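Local coordinates for protein gamma-glutamyl-gamma-aminobutyraldehyde dehydrogenase (Burkholderia cenocepacia, PDB 4LIH) that probably oxidises aldehydes, among them gamma-glutamyl-gamma-aminobutyraldehyde, to the corresponding carboxylic acids, using NAD(P)+, at residues Glu108-Glu113 against Gly122-Val127; Phe177-Ala182 against Pro205-Arg210; Leu101-Leu106 against Cys135-Ala140; Phe45-Pro50 against Arg54-Val59. All coordinates share one frame; numbering follows the deposited sequence.

Interaction 1 of 4, residues Glu108-Glu113 against Gly122-Val127; sequences ELSLLE and GDTTTV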
# COMPACT_ATOMS: atom_id res chain seq x y z
N GLU A 108 -39.93 -3.05 1.40
CA GLU A 108 -40.33 -3.44 0.05
C GLU A 108 -39.32 -4.39 -0.60
O GLU A 108 -39.69 -5.42 -1.17
CB GLU A 108 -40.52 -2.22 -0.85
CG GLU A 108 -41.07 -2.54 -2.22
CD GLU A 108 -40.97 -1.40 -3.19
OE1 GLU A 108 -40.45 -0.31 -2.82
OE2 GLU A 108 -41.41 -1.58 -4.33
N LEU A 109 -38.04 -4.05 -0.48
CA LEU A 109 -36.99 -4.83 -1.14
C LEU A 109 -36.86 -6.19 -0.46
O LEU A 109 -36.67 -7.21 -1.10
CB LEU A 109 -35.67 -4.07 -1.11
CG LEU A 109 -35.56 -2.88 -2.04
CD1 LEU A 109 -34.28 -2.10 -1.74
CD2 LEU A 109 -35.61 -3.33 -3.49
N SER A 110 -36.89 -6.18 0.86
CA SER A 110 -36.86 -7.42 1.62
C SER A 110 -38.05 -8.32 1.25
O SER A 110 -37.88 -9.53 1.05
CB SER A 110 -36.85 -7.11 3.10
OG SER A 110 -35.70 -6.39 3.47
N LEU A 111 -39.25 -7.74 1.14
CA LEU A 111 -40.45 -8.54 0.82
C LEU A 111 -40.41 -9.08 -0.62
O LEU A 111 -40.77 -10.22 -0.87
CB LEU A 111 -41.73 -7.74 1.12
CG LEU A 111 -43.08 -8.39 0.72
CD1 LEU A 111 -43.38 -9.64 1.55
CD2 LEU A 111 -44.19 -7.37 0.87
N LEU A 112 -39.95 -8.27 -1.57
CA LEU A 112 -39.74 -8.74 -2.93
C LEU A 112 -38.80 -9.93 -2.99
O LEU A 112 -39.12 -10.91 -3.66
CB LEU A 112 -39.19 -7.62 -3.82
CG LEU A 112 -40.13 -6.51 -4.16
CD1 LEU A 112 -39.34 -5.36 -4.77
CD2 LEU A 112 -41.18 -7.02 -5.15
N GLU A 113 -37.68 -9.86 -2.26
CA GLU A 113 -36.68 -10.94 -2.22
C GLU A 113 -37.22 -12.23 -1.64
O GLU A 113 -36.88 -13.32 -2.11
CB GLU A 113 -35.43 -10.52 -1.39
CG GLU A 113 -34.15 -11.34 -1.63
CD GLU A 113 -33.40 -10.86 -2.86
OE1 GLU A 113 -34.04 -10.48 -3.85
OE2 GLU A 113 -32.18 -10.78 -2.83
N GLY A 122 -36.94 -12.76 7.94
CA GLY A 122 -36.02 -12.43 9.03
C GLY A 122 -34.58 -12.32 8.49
O GLY A 122 -33.74 -11.61 9.04
N ASP A 123 -34.29 -13.06 7.42
CA ASP A 123 -33.00 -13.01 6.74
C ASP A 123 -32.87 -11.82 5.78
O ASP A 123 -31.85 -11.09 5.79
CB ASP A 123 -32.79 -14.32 5.94
CG ASP A 123 -32.60 -15.60 6.84
OD1 ASP A 123 -32.50 -15.51 8.09
OD2 ASP A 123 -32.45 -16.71 6.26
N THR A 124 -33.86 -11.62 4.91
CA THR A 124 -33.78 -10.57 3.87
C THR A 124 -33.75 -9.15 4.42
O THR A 124 -33.10 -8.27 3.85
CB THR A 124 -34.87 -10.69 2.79
OG1 THR A 124 -36.19 -10.56 3.36
CG2 THR A 124 -34.72 -11.99 2.05
N THR A 125 -34.45 -8.94 5.54
CA THR A 125 -34.47 -7.66 6.21
C THR A 125 -33.19 -7.31 6.94
O THR A 125 -32.95 -6.13 7.20
CB THR A 125 -35.64 -7.55 7.21
OG1 THR A 125 -35.53 -8.58 8.20
CG2 THR A 125 -36.99 -7.65 6.49
N THR A 126 -32.38 -8.32 7.26
CA THR A 126 -31.21 -8.12 8.08
C THR A 126 -29.87 -8.48 7.43
O THR A 126 -28.85 -7.92 7.79
CB THR A 126 -31.32 -8.92 9.39
OG1 THR A 126 -31.34 -10.32 9.11
CG2 THR A 126 -32.56 -8.51 10.13
N VAL A 127 -29.87 -9.40 6.49
CA VAL A 127 -28.66 -9.85 5.81
C VAL A 127 -28.66 -9.30 4.40
O VAL A 127 -27.76 -8.54 4.03
CB VAL A 127 -28.54 -11.38 5.83
CG1 VAL A 127 -27.43 -11.88 4.90
CG2 VAL A 127 -28.35 -11.90 7.27
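Ser110 of helix 106-117 meets Thr124 and Thr125 of helix 121-142, and the nearest CA pair of the two segments is Ser110 and Thr124, 4.9 Å apart. The fit is tight: Ser110 CB lies 3.4 Å from Thr125 CG2, below the usual carbon-carbon separation, and Ser110 OG sits 3.3 Å from Thr125 CA. Thr124 OG1 comes to 3.0 Å from Ser110 O, and this hydroxyl is hydrogen-bonded with Thr114 OG1. A chi1 of 61° puts Thr124 OG1 between its own backbone N and carbonyl carbon and leaves CG2 anti to the carbonyl carbon, where it packs 3.8 Å from Glu113 CG. The hydroxyls of Ser110 and Thr125 turn back into their own helices, bonding to Leu106 O and Ile121 O, though that of Ser110 still lies against the Thr124-Thr125 backbone. Glu113 bends at chi2 (82°), taking its carboxylate away from Thr124 and over to Thr207 OG1 and Ile179 N. The axes of the two short segments approach to 8.4 Å, running obliquely in roughly opposite directions (137°), with small residues at the crossing. Beyond it, Leu109 and Leu112 pack on helix 206-218, while Leu111 and Thr125 touch Trp17 of helix 14-23.

Interaction 2 of 4, residues Phe177-Ala182 against Pro205-Arg210; sequences FPILMA and PLTAIR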
# COMPACT_ATOMS: atom_id res chain seq x y z
N PHE A 177 -28.89 -15.47 -3.64
CA PHE A 177 -28.76 -14.16 -3.00
C PHE A 177 -28.92 -13.08 -4.06
O PHE A 177 -27.92 -12.42 -4.41
CB PHE A 177 -27.38 -13.98 -2.30
CG PHE A 177 -27.19 -14.87 -1.12
CD1 PHE A 177 -27.61 -14.47 0.12
CD2 PHE A 177 -26.65 -16.15 -1.29
CE1 PHE A 177 -27.49 -15.32 1.20
CE2 PHE A 177 -26.54 -17.00 -0.19
CZ PHE A 177 -26.98 -16.59 1.03
N PRO A 178 -30.15 -12.90 -4.59
CA PRO A 178 -30.31 -12.04 -5.77
C PRO A 178 -29.81 -10.63 -5.57
O PRO A 178 -28.96 -10.19 -6.32
CB PRO A 178 -31.83 -12.07 -6.07
CG PRO A 178 -32.31 -13.32 -5.37
CD PRO A 178 -31.42 -13.55 -4.20
N ILE A 179 -30.33 -9.90 -4.60
CA ILE A 179 -29.90 -8.51 -4.45
C ILE A 179 -28.45 -8.39 -3.97
O ILE A 179 -27.70 -7.51 -4.42
CB ILE A 179 -30.87 -7.65 -3.61
CG1 ILE A 179 -30.58 -6.15 -3.92
CG2 ILE A 179 -30.80 -7.98 -2.13
CD1 ILE A 179 -31.36 -5.22 -3.02
N LEU A 180 -28.03 -9.32 -3.12
CA LEU A 180 -26.74 -9.24 -2.47
C LEU A 180 -25.60 -9.54 -3.45
O LEU A 180 -24.62 -8.77 -3.53
CB LEU A 180 -26.75 -10.14 -1.23
CG LEU A 180 -25.50 -10.24 -0.35
CD1 LEU A 180 -24.43 -11.11 -1.00
CD2 LEU A 180 -24.99 -8.84 -0.05
N MET A 181 -25.74 -10.61 -4.23
CA MET A 181 -24.75 -10.93 -5.27
C MET A 181 -24.73 -9.90 -6.36
O MET A 181 -23.67 -9.52 -6.84
CB MET A 181 -24.94 -12.33 -5.88
CG MET A 181 -24.57 -13.48 -4.94
SD MET A 181 -22.95 -13.47 -4.12
CE MET A 181 -21.87 -13.04 -5.54
N ALA A 182 -25.91 -9.42 -6.74
CA ALA A 182 -26.00 -8.31 -7.72
C ALA A 182 -25.13 -7.15 -7.27
O ALA A 182 -24.25 -6.67 -8.00
CB ALA A 182 -27.47 -7.90 -7.95
N PRO A 205 -35.79 -12.15 -10.57
CA PRO A 205 -35.57 -10.90 -11.24
C PRO A 205 -35.95 -9.64 -10.46
O PRO A 205 -35.55 -8.55 -10.89
CB PRO A 205 -36.51 -11.02 -12.43
CG PRO A 205 -37.67 -11.75 -11.86
CD PRO A 205 -37.01 -12.81 -11.08
N LEU A 206 -36.80 -9.76 -9.44
CA LEU A 206 -37.54 -8.57 -8.94
C LEU A 206 -36.71 -7.46 -8.25
O LEU A 206 -36.91 -6.26 -8.54
CB LEU A 206 -38.73 -8.98 -8.03
CG LEU A 206 -39.77 -9.93 -8.68
CD1 LEU A 206 -40.93 -10.23 -7.74
CD2 LEU A 206 -40.27 -9.32 -9.97
N THR A 207 -35.84 -7.82 -7.32
CA THR A 207 -35.05 -6.80 -6.61
C THR A 207 -34.08 -6.08 -7.55
O THR A 207 -33.84 -4.90 -7.38
CB THR A 207 -34.35 -7.30 -5.32
OG1 THR A 207 -33.51 -8.44 -5.57
CG2 THR A 207 -35.38 -7.63 -4.27
N ALA A 208 -33.54 -6.80 -8.54
CA ALA A 208 -32.67 -6.21 -9.53
C ALA A 208 -33.40 -5.08 -10.24
O ALA A 208 -32.89 -3.95 -10.35
CB ALA A 208 -32.26 -7.25 -10.57
N ILE A 209 -34.58 -5.43 -10.75
CA ILE A 209 -35.46 -4.49 -11.42
C ILE A 209 -35.74 -3.31 -10.50
O ILE A 209 -35.58 -2.16 -10.91
CB ILE A 209 -36.79 -5.17 -11.87
CG1 ILE A 209 -36.52 -6.19 -12.97
CG2 ILE A 209 -37.77 -4.11 -12.34
CD1 ILE A 209 -37.71 -6.97 -13.48
N ARG A 210 -36.15 -3.58 -9.27
CA ARG A 210 -36.50 -2.51 -8.34
C ARG A 210 -35.34 -1.54 -8.10
O ARG A 210 -35.54 -0.32 -8.17
CB ARG A 210 -37.03 -3.07 -7.01
CG ARG A 210 -37.63 -2.04 -6.06
CD ARG A 210 -38.79 -1.31 -6.75
NE ARG A 210 -39.41 -0.28 -5.90
CZ ARG A 210 -39.33 1.05 -6.04
NH1 ARG A 210 -38.70 1.62 -7.05
NH2 ARG A 210 -39.92 1.83 -5.16
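Thr207 lays its CB and hydroxyl against the root of the Ile179 side chain, OG1 approaching Ile179 CB to 3.4 Å and Thr207 CB lying 3.9 Å from the same atom. The two side chains cross at about a right angle, and contact centres on the two CB atoms and Thr207 OG1. With chi1 at 55°, the Thr207 hydroxyl is turned to the first turn of helix 178-191; there OG1 also comes within 4.0 Å of Pro178 CB. Ile179 sends CG1 anti to its backbone N (chi1 -162°), and that branch passes Thr207 OG1 at 4.1 Å. The CA atoms of Ile179 and Thr207 are 5.8 Å apart. No hydrogen bond links the two segments directly. Instead Glu113 of helix 106-117 reaches between them, one carboxylate oxygen on Thr207 OG1 and the other on Ile179 N, an amide in the first turn of its helix. Helix 206-218 is thereby tied to the start of helix 178-191 through a third helix. The buried hydroxyl thus has a polar partner in Glu113 despite its mostly carbon surroundings, and the helix start it faces would probably help stabilise negative charge on that carboxylate.

Interaction 3 of 4, residues Leu101-Leu106 against Cys135-Ala140; sequences LMREHL and CVEWFA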
# COMPACT_ATOMS: atom_id res chain seq x y z
N LEU A 101 -31.46 5.19 -0.45
CA LEU A 101 -32.75 4.80 -0.99
C LEU A 101 -33.05 3.33 -0.77
O LEU A 101 -34.17 2.97 -0.36
CB LEU A 101 -32.88 5.16 -2.47
CG LEU A 101 -33.09 6.65 -2.77
CD1 LEU A 101 -32.83 6.91 -4.24
CD2 LEU A 101 -34.48 7.13 -2.42
N MET A 102 -32.07 2.46 -1.00
CA MET A 102 -32.30 1.04 -0.74
C MET A 102 -32.75 0.88 0.71
O MET A 102 -33.69 0.13 0.99
CB MET A 102 -31.06 0.20 -0.95
CG MET A 102 -30.58 0.14 -2.37
SD MET A 102 -29.14 -0.98 -2.51
CE MET A 102 -28.60 -0.39 -4.07
N ARG A 103 -32.09 1.58 1.61
CA ARG A 103 -32.41 1.49 3.01
C ARG A 103 -33.82 2.05 3.32
O ARG A 103 -34.55 1.47 4.12
CB ARG A 103 -31.32 2.19 3.84
CG ARG A 103 -30.02 1.43 3.82
CD ARG A 103 -28.98 2.05 4.76
NE ARG A 103 -27.68 1.39 4.64
CZ ARG A 103 -27.32 0.26 5.26
NH1 ARG A 103 -28.16 -0.41 6.07
NH2 ARG A 103 -26.11 -0.23 5.05
N GLU A 104 -34.18 3.15 2.68
CA GLU A 104 -35.51 3.73 2.83
C GLU A 104 -36.60 2.76 2.35
O GLU A 104 -37.70 2.70 2.89
CB GLU A 104 -35.63 5.02 2.02
CG GLU A 104 -34.92 6.22 2.62
CD GLU A 104 -35.07 7.42 1.71
OE1 GLU A 104 -36.19 7.59 1.19
OE2 GLU A 104 -34.08 8.15 1.49
N HIS A 105 -36.29 2.01 1.30
CA HIS A 105 -37.20 1.02 0.75
C HIS A 105 -36.88 -0.40 1.25
O HIS A 105 -37.23 -1.39 0.61
CB HIS A 105 -37.15 1.08 -0.77
CG HIS A 105 -37.69 2.36 -1.33
ND1 HIS A 105 -39.00 2.50 -1.73
CD2 HIS A 105 -37.10 3.56 -1.55
CE1 HIS A 105 -39.20 3.73 -2.17
NE2 HIS A 105 -38.07 4.39 -2.08
N LEU A 106 -36.24 -0.50 2.40
CA LEU A 106 -35.80 -1.81 2.87
C LEU A 106 -36.95 -2.83 2.99
O LEU A 106 -36.75 -3.99 2.63
CB LEU A 106 -35.02 -1.74 4.18
CG LEU A 106 -34.60 -3.13 4.69
CD1 LEU A 106 -33.17 -3.15 5.18
CD2 LEU A 106 -35.53 -3.60 5.78
N CYS A 135 -22.55 -2.83 0.78
CA CYS A 135 -21.59 -3.01 -0.29
C CYS A 135 -21.46 -1.77 -1.18
O CYS A 135 -20.35 -1.29 -1.46
CB CYS A 135 -21.91 -4.26 -1.09
SG CYS A 135 -20.79 -4.57 -2.47
N VAL A 136 -22.59 -1.20 -1.58
CA VAL A 136 -22.58 0.01 -2.37
C VAL A 136 -21.90 1.17 -1.59
O VAL A 136 -21.07 1.90 -2.13
CB VAL A 136 -23.99 0.39 -2.79
CG1 VAL A 136 -24.00 1.77 -3.44
CG2 VAL A 136 -24.52 -0.67 -3.76
N GLU A 137 -22.26 1.34 -0.33
CA GLU A 137 -21.69 2.40 0.47
C GLU A 137 -20.19 2.31 0.63
O GLU A 137 -19.46 3.34 0.63
CB GLU A 137 -22.34 2.43 1.87
CG GLU A 137 -23.81 2.86 1.90
CD GLU A 137 -24.59 2.37 3.12
OE1 GLU A 137 -24.14 1.56 3.95
OE2 GLU A 137 -25.73 2.80 3.24
N TRP A 138 -19.70 1.08 0.84
CA TRP A 138 -18.27 0.86 1.13
C TRP A 138 -17.46 1.17 -0.12
O TRP A 138 -16.48 1.90 -0.07
CB TRP A 138 -18.06 -0.57 1.59
CG TRP A 138 -16.75 -0.89 2.23
CD1 TRP A 138 -16.46 -0.86 3.56
CD2 TRP A 138 -15.56 -1.32 1.57
NE1 TRP A 138 -15.14 -1.22 3.78
CE2 TRP A 138 -14.58 -1.54 2.58
CE3 TRP A 138 -15.22 -1.50 0.24
CZ2 TRP A 138 -13.26 -1.94 2.28
CZ3 TRP A 138 -13.91 -1.95 -0.06
CH2 TRP A 138 -12.95 -2.16 0.99
N PHE A 139 -17.92 0.70 -1.28
CA PHE A 139 -17.16 1.03 -2.48
C PHE A 139 -17.24 2.52 -2.81
O PHE A 139 -16.27 3.09 -3.28
CB PHE A 139 -17.50 0.12 -3.66
CG PHE A 139 -16.89 -1.27 -3.52
CD1 PHE A 139 -15.51 -1.46 -3.73
CD2 PHE A 139 -17.66 -2.32 -3.05
CE1 PHE A 139 -14.93 -2.73 -3.59
CE2 PHE A 139 -17.08 -3.57 -2.88
CZ PHE A 139 -15.73 -3.77 -3.15
N ALA A 140 -18.39 3.15 -2.51
CA ALA A 140 -18.55 4.57 -2.69
C ALA A 140 -17.54 5.29 -1.82
O ALA A 140 -16.82 6.20 -2.27
CB ALA A 140 -19.96 5.00 -2.28
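Arg103 and Glu137 form a two-pronged salt bridge between helix 88-104 and helix 121-142, their side chains coming from opposite directions. Arg103 NE donates to Glu137 OE2 at 2.8 Å in a nearly straight bond, with an N-H...O angle of 170°. Beside it, Arg103 NH2 reaches Glu137 OE1 at 2.9 Å, less straight at 157°. Both oxygens are met on their syn side, and the guanidinium and carboxylate planes are only 19° apart, so the carboxylate meets the NE/NH2 edge side-on, the two groups nearly coplanar. The second bond is also the more tilted from both planes. Arg103 can span the gap because its chain runs extended from CG to NE, and Glu137 is likewise extended beyond CG.

The backbones stand well apart, 9.9 Å between the CA atoms of Met102 and Val136, so long side chains do the bridging. The preceding residue, Met102, also extended, sets its terminal CE 4.1 Å from Val136 CG2. Leu96 and Ala99 pack on Glu137 from helix 88-104, while Ala133 and Tyr134 touch Arg103. Paired oxygens and nitrogens fix the rotation of both charged groups, and the ion pair lies beside the buried Met102-Val136 contact, toward the solvent side where Arg103 is exposed.

Interaction 4 of 4, residues Phe45-Pro50 against Arg54-Val59; sequences FDCVSP and RVLAKV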
# COMPACT_ATOMS: atom_id res chain seq x y z
N PHE A 45 -42.00 -13.80 -19.05
CA PHE A 45 -42.07 -15.04 -18.31
C PHE A 45 -42.83 -14.79 -17.01
O PHE A 45 -42.93 -13.64 -16.57
CB PHE A 45 -40.68 -15.63 -18.07
CG PHE A 45 -39.80 -14.86 -17.10
CD1 PHE A 45 -39.84 -15.11 -15.75
CD2 PHE A 45 -38.83 -13.99 -17.57
CE1 PHE A 45 -38.98 -14.46 -14.88
CE2 PHE A 45 -37.99 -13.31 -16.71
CZ PHE A 45 -38.06 -13.54 -15.35
N ASP A 46 -43.42 -15.84 -16.45
CA ASP A 46 -44.14 -15.78 -15.17
C ASP A 46 -43.15 -15.94 -14.03
O ASP A 46 -42.44 -16.96 -13.90
CB ASP A 46 -45.20 -16.87 -15.04
CG ASP A 46 -46.42 -16.64 -15.92
OD1 ASP A 46 -46.60 -15.57 -16.55
OD2 ASP A 46 -47.22 -17.56 -15.93
N CYS A 47 -43.11 -14.92 -13.20
CA CYS A 47 -42.32 -14.93 -12.00
C CYS A 47 -43.11 -15.55 -10.87
O CYS A 47 -44.08 -14.96 -10.32
CB CYS A 47 -41.94 -13.51 -11.67
SG CYS A 47 -41.00 -13.29 -10.15
N VAL A 48 -42.70 -16.77 -10.52
CA VAL A 48 -43.43 -17.63 -9.58
C VAL A 48 -42.74 -17.66 -8.22
O VAL A 48 -41.52 -17.60 -8.13
CB VAL A 48 -43.52 -19.08 -10.12
CG1 VAL A 48 -44.33 -19.96 -9.18
CG2 VAL A 48 -44.14 -19.09 -11.50
N SER A 49 -43.53 -17.65 -7.16
CA SER A 49 -43.02 -17.69 -5.81
C SER A 49 -42.83 -19.12 -5.34
O SER A 49 -43.75 -19.94 -5.44
CB SER A 49 -44.01 -17.01 -4.87
OG SER A 49 -43.47 -16.88 -3.59
N PRO A 50 -41.68 -19.41 -4.75
CA PRO A 50 -41.42 -20.71 -4.15
C PRO A 50 -42.23 -21.02 -2.90
O PRO A 50 -42.30 -22.16 -2.48
CB PRO A 50 -39.94 -20.65 -3.76
CG PRO A 50 -39.36 -19.42 -4.36
CD PRO A 50 -40.48 -18.55 -4.82
N ARG A 54 -47.53 -19.19 -6.26
CA ARG A 54 -48.30 -18.05 -6.77
C ARG A 54 -47.49 -17.33 -7.86
O ARG A 54 -46.28 -17.19 -7.75
CB ARG A 54 -48.71 -17.08 -5.64
CG ARG A 54 -47.59 -16.26 -4.97
CD ARG A 54 -48.04 -15.43 -3.75
NE ARG A 54 -47.70 -16.04 -2.47
CZ ARG A 54 -47.60 -15.39 -1.31
NH1 ARG A 54 -47.77 -14.08 -1.23
NH2 ARG A 54 -47.29 -16.05 -0.21
N VAL A 55 -48.17 -16.90 -8.93
CA VAL A 55 -47.53 -16.06 -9.95
C VAL A 55 -47.50 -14.63 -9.45
O VAL A 55 -48.54 -14.00 -9.29
CB VAL A 55 -48.25 -16.15 -11.31
CG1 VAL A 55 -47.63 -15.17 -12.30
CG2 VAL A 55 -48.17 -17.57 -11.86
N LEU A 56 -46.31 -14.10 -9.19
CA LEU A 56 -46.20 -12.78 -8.61
C LEU A 56 -46.38 -11.69 -9.65
O LEU A 56 -46.91 -10.63 -9.36
CB LEU A 56 -44.82 -12.59 -7.99
CG LEU A 56 -44.50 -13.58 -6.87
CD1 LEU A 56 -43.01 -13.55 -6.63
CD2 LEU A 56 -45.30 -13.22 -5.60
N ALA A 57 -45.90 -11.95 -10.86
CA ALA A 57 -45.82 -10.92 -11.88
C ALA A 57 -45.41 -11.55 -13.18
O ALA A 57 -44.79 -12.64 -13.18
CB ALA A 57 -44.81 -9.86 -11.49
N LYS A 58 -45.80 -10.90 -14.28
CA LYS A 58 -45.19 -11.19 -15.57
C LYS A 58 -43.98 -10.26 -15.75
O LYS A 58 -44.10 -9.03 -15.63
CB LYS A 58 -46.20 -11.04 -16.71
CG LYS A 58 -47.26 -12.13 -16.68
CD LYS A 58 -48.06 -12.21 -17.98
CE LYS A 58 -49.19 -13.23 -17.90
NZ LYS A 58 -48.69 -14.62 -18.15
N VAL A 59 -42.83 -10.84 -16.04
CA VAL A 59 -41.59 -10.10 -16.11
C VAL A 59 -41.05 -10.15 -17.53
O VAL A 59 -41.21 -11.14 -18.23
CB VAL A 59 -40.59 -10.66 -15.09
CG1 VAL A 59 -39.17 -10.10 -15.28
CG2 VAL A 59 -41.12 -10.40 -13.68
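A classic beta bulge interrupts the hairpin of strands 44-48 and 55-60, with Leu56 and Ala57 both opposite Cys47. Cys47 N donates to Ala57 O at 2.8 Å, whereas Cys47 O takes the amide of Leu56 at 2.6 Å, which shifts the register by one residue. Farther along, Phe45 and Val59 form a hydrogen-bonded antiparallel pair through two backbone bonds; at the other end Ser49 N bonds to Arg54 O.

Val59 CB lies over one face of the Phe45 ring, 4.1 Å from its centroid and 20° off the normal, a CH-pi contact displaced toward the rim. Phe45 chi1 is 70°, and the ring lies alongside Val59, pointing the same way, with CZ 3.6 Å from Val59 CG1. In this two-stranded antiparallel sheet Phe45, Cys47 and Val59 share one face, and there Cys47 and Val59 rest on Leu206 of helix 206-218. Asp46, Val48, Val55 and Lys58 occupy the reverse face. Lys58 runs alongside Asp46 and bends at its end (chi4 -81°), so that NZ meets the syn lone pair of Asp46 OD1 at 2.8 Å. Leu56 is the extra residue of the bulge; its CG packs 4.0 Å from Ser49 CB, while Ser49 OG bonds to Leu115 O of helix 106-117.

Interactions 1 and 2 are buried and share Glu113. Interactions 1 and 3 both use helix 121-142, at different points along it, and touch where Leu109 packs on Met102 and Leu106 on Thr125. The first is a close crossing of small residues, the other a wide gap bridged by an ion pair nearer the surface; interaction 3 also meets interaction 2, His105 packing against Arg210. Interaction 4 is the outlying one, a backbone-bonded hairpin whose outer face carries a salt bridge and whose inner face meets interaction 2 through Leu206, Ile209 and Pro205. It touches neither interaction 1 nor interaction 3, whose nearest atoms lie about 6 Å and about 15 Å away.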